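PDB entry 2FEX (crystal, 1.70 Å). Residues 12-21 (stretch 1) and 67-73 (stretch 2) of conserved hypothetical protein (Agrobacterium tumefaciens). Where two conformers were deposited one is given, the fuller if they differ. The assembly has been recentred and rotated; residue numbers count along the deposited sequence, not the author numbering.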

# COMPACT_ATOMS: atom_id res chain seq x y z
N PHE A 12 1.63 -10.34 -4.94
CA PHE A 12 1.03 -9.06 -5.42
C PHE A 12 1.78 -7.86 -4.82
O PHE A 12 2.36 -7.95 -3.70
CB PHE A 12 -0.49 -8.95 -5.14
CG PHE A 12 -0.87 -8.72 -3.69
CD1 PHE A 12 -1.08 -7.38 -3.22
CD2 PHE A 12 -1.12 -9.82 -2.83
CE1 PHE A 12 -1.53 -7.14 -1.84
CE2 PHE A 12 -1.57 -9.60 -1.48
CZ PHE A 12 -1.73 -8.25 -1.02
N ALA A 13 1.78 -6.77 -5.60
CA ALA A 13 2.50 -5.55 -5.19
C ALA A 13 1.66 -4.81 -4.13
O ALA A 13 0.62 -4.23 -4.43
CB ALA A 13 2.74 -4.64 -6.44
N ASP A 14 2.12 -4.84 -2.88
CA ASP A 14 1.31 -4.31 -1.75
C ASP A 14 0.86 -2.88 -2.00
O ASP A 14 -0.24 -2.50 -1.58
CB ASP A 14 2.09 -4.28 -0.43
CG ASP A 14 2.67 -5.64 -0.06
OD1 ASP A 14 2.47 -6.05 1.13
OD2 ASP A 14 3.34 -6.27 -0.90
N TRP A 15 1.73 -2.06 -2.62
CA TRP A 15 1.43 -0.61 -2.70
C TRP A 15 0.42 -0.28 -3.83
O TRP A 15 0.00 0.87 -3.96
CB TRP A 15 2.72 0.19 -2.95
CG TRP A 15 3.31 -0.01 -4.30
CD1 TRP A 15 3.10 0.78 -5.41
CD2 TRP A 15 4.27 -1.00 -4.67
NE1 TRP A 15 3.84 0.29 -6.49
CE2 TRP A 15 4.56 -0.80 -6.06
CE3 TRP A 15 4.87 -2.07 -4.01
CZ2 TRP A 15 5.44 -1.64 -6.77
CZ3 TRP A 15 5.75 -2.91 -4.72
CH2 TRP A 15 6.05 -2.66 -6.08
N GLU A 16 0.04 -1.27 -4.66
CA GLU A 16 -0.69 -0.95 -5.87
C GLU A 16 -2.21 -0.84 -5.68
O GLU A 16 -2.82 0.03 -6.29
CB GLU A 16 -0.28 -1.92 -7.01
CG GLU A 16 1.19 -1.58 -7.38
CD GLU A 16 1.82 -2.37 -8.53
OE1 GLU A 16 1.15 -3.25 -9.07
OE2 GLU A 16 3.00 -2.07 -8.88
N PRO A 17 -2.82 -1.74 -4.87
CA PRO A 17 -4.26 -1.59 -4.66
C PRO A 17 -4.61 -0.98 -3.32
O PRO A 17 -5.79 -0.88 -2.97
CB PRO A 17 -4.74 -3.04 -4.72
CG PRO A 17 -3.67 -3.79 -3.99
CD PRO A 17 -2.32 -3.02 -4.33
N ALA A 18 -3.57 -0.58 -2.56
CA ALA A 18 -3.77 -0.22 -1.17
C ALA A 18 -4.56 1.06 -0.92
O ALA A 18 -5.53 1.10 -0.13
CB ALA A 18 -2.34 -0.09 -0.48
N LEU A 19 -4.12 2.12 -1.57
CA LEU A 19 -4.83 3.39 -1.42
C LEU A 19 -6.30 3.30 -1.91
O LEU A 19 -7.20 3.80 -1.24
CB LEU A 19 -4.02 4.48 -2.12
CG LEU A 19 -4.66 5.84 -1.98
CD1 LEU A 19 -4.76 6.27 -0.45
CD2 LEU A 19 -3.72 6.85 -2.71
N LEU A 20 -6.50 2.67 -3.07
CA LEU A 20 -7.85 2.53 -3.60
C LEU A 20 -8.72 1.76 -2.61
O LEU A 20 -9.83 2.23 -2.31
CB LEU A 20 -7.86 1.81 -4.95
CG LEU A 20 -9.33 1.52 -5.28
CD1 LEU A 20 -10.00 2.75 -5.85
CD2 LEU A 20 -9.54 0.27 -6.14
N ALA A 21 -8.26 0.59 -2.17
CA ALA A 21 -9.12 -0.21 -1.29
C ALA A 21 -9.40 0.51 0.01
O ALA A 21 -10.54 0.56 0.48
CB ALA A 21 -8.48 -1.59 -1.03
N LEU A 67 -13.50 -4.46 -11.77
CA LEU A 67 -12.48 -5.48 -11.53
C LEU A 67 -11.13 -4.78 -11.57
O LEU A 67 -10.74 -4.16 -12.58
CB LEU A 67 -12.53 -6.51 -12.64
CG LEU A 67 -11.40 -7.52 -12.67
CD1 LEU A 67 -11.54 -8.41 -11.39
CD2 LEU A 67 -11.48 -8.38 -13.96
N VAL A 68 -10.40 -4.85 -10.46
CA VAL A 68 -9.13 -4.11 -10.31
C VAL A 68 -8.04 -5.14 -10.08
O VAL A 68 -8.16 -5.98 -9.18
CB VAL A 68 -9.18 -3.14 -9.11
CG1 VAL A 68 -7.81 -2.50 -8.87
CG2 VAL A 68 -10.25 -2.07 -9.37
N ILE A 69 -7.02 -5.10 -10.94
CA ILE A 69 -5.97 -6.13 -10.93
C ILE A 69 -4.61 -5.48 -10.58
O ILE A 69 -4.02 -4.79 -11.42
CB ILE A 69 -5.92 -6.91 -12.26
CG1 ILE A 69 -7.31 -7.34 -12.70
CG2 ILE A 69 -4.95 -8.08 -12.12
CD1 ILE A 69 -7.28 -7.98 -14.10
N PRO A 70 -4.11 -5.67 -9.33
CA PRO A 70 -2.77 -5.14 -9.02
C PRO A 70 -1.67 -5.97 -9.72
O PRO A 70 -1.86 -7.18 -10.05
CB PRO A 70 -2.60 -5.34 -7.48
CG PRO A 70 -3.58 -6.56 -7.20
CD PRO A 70 -4.77 -6.34 -8.19
N GLY A 71 -0.50 -5.37 -9.90
CA GLY A 71 0.64 -6.12 -10.38
C GLY A 71 1.34 -6.89 -9.29
O GLY A 71 0.73 -7.17 -8.22
N GLY A 72 2.61 -7.27 -9.56
CA GLY A 72 3.29 -8.15 -8.61
C GLY A 72 4.14 -9.11 -9.42
O GLY A 72 4.31 -8.90 -10.64
N LEU A 73 4.69 -10.13 -8.75
CA LEU A 73 5.81 -10.88 -9.41
C LEU A 73 5.36 -12.14 -10.13
O LEU A 73 6.20 -12.88 -10.71
CB LEU A 73 6.81 -11.30 -8.36
CG LEU A 73 7.44 -10.14 -7.60
CD1 LEU A 73 8.41 -10.66 -6.53
CD2 LEU A 73 8.15 -9.10 -8.50

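Two hydrogen bonds, both involving the backbone of Gly 71, fasten the stretches together. The amide N of Ala 13 donates to Gly 71 O at 2.9 Å and an angle of 163°, close to linear. In return, Gly 71 N donates to Glu 16 OE1 at 2.8 Å, though at 132° this bond is more bent. A carboxylate suits this place because it can accept from a backbone amide that lies beyond reach of its own main chain. Ala 13 and Glu 16 are the ends of a type I turn, closed by Glu 16 N to Ala 13 O at 3.0 Å.

The close approach of the backbones at Phe 12 depends on Gly 72 having no side chain. Phe 12 and Gly 72 form a single beta bridge, their CA atoms 4.0 Å apart, and Phe 12 CA also makes a CA-H...O contact with Gly 71 O at 3.4 Å. A CB on Gly 72 would clash with Phe 12 CA, and its backbone angles alone call for glycine; one on Gly 71 would strike Glu 16 OE1.

Farther out the packing is apolar. Pro 17 CD lies 3.9 Å from Pro 70 CB, two compact rings meeting without polar groups to satisfy, and Leu 20 CD2 reaches Val 68 CG2 at 4.1 Å.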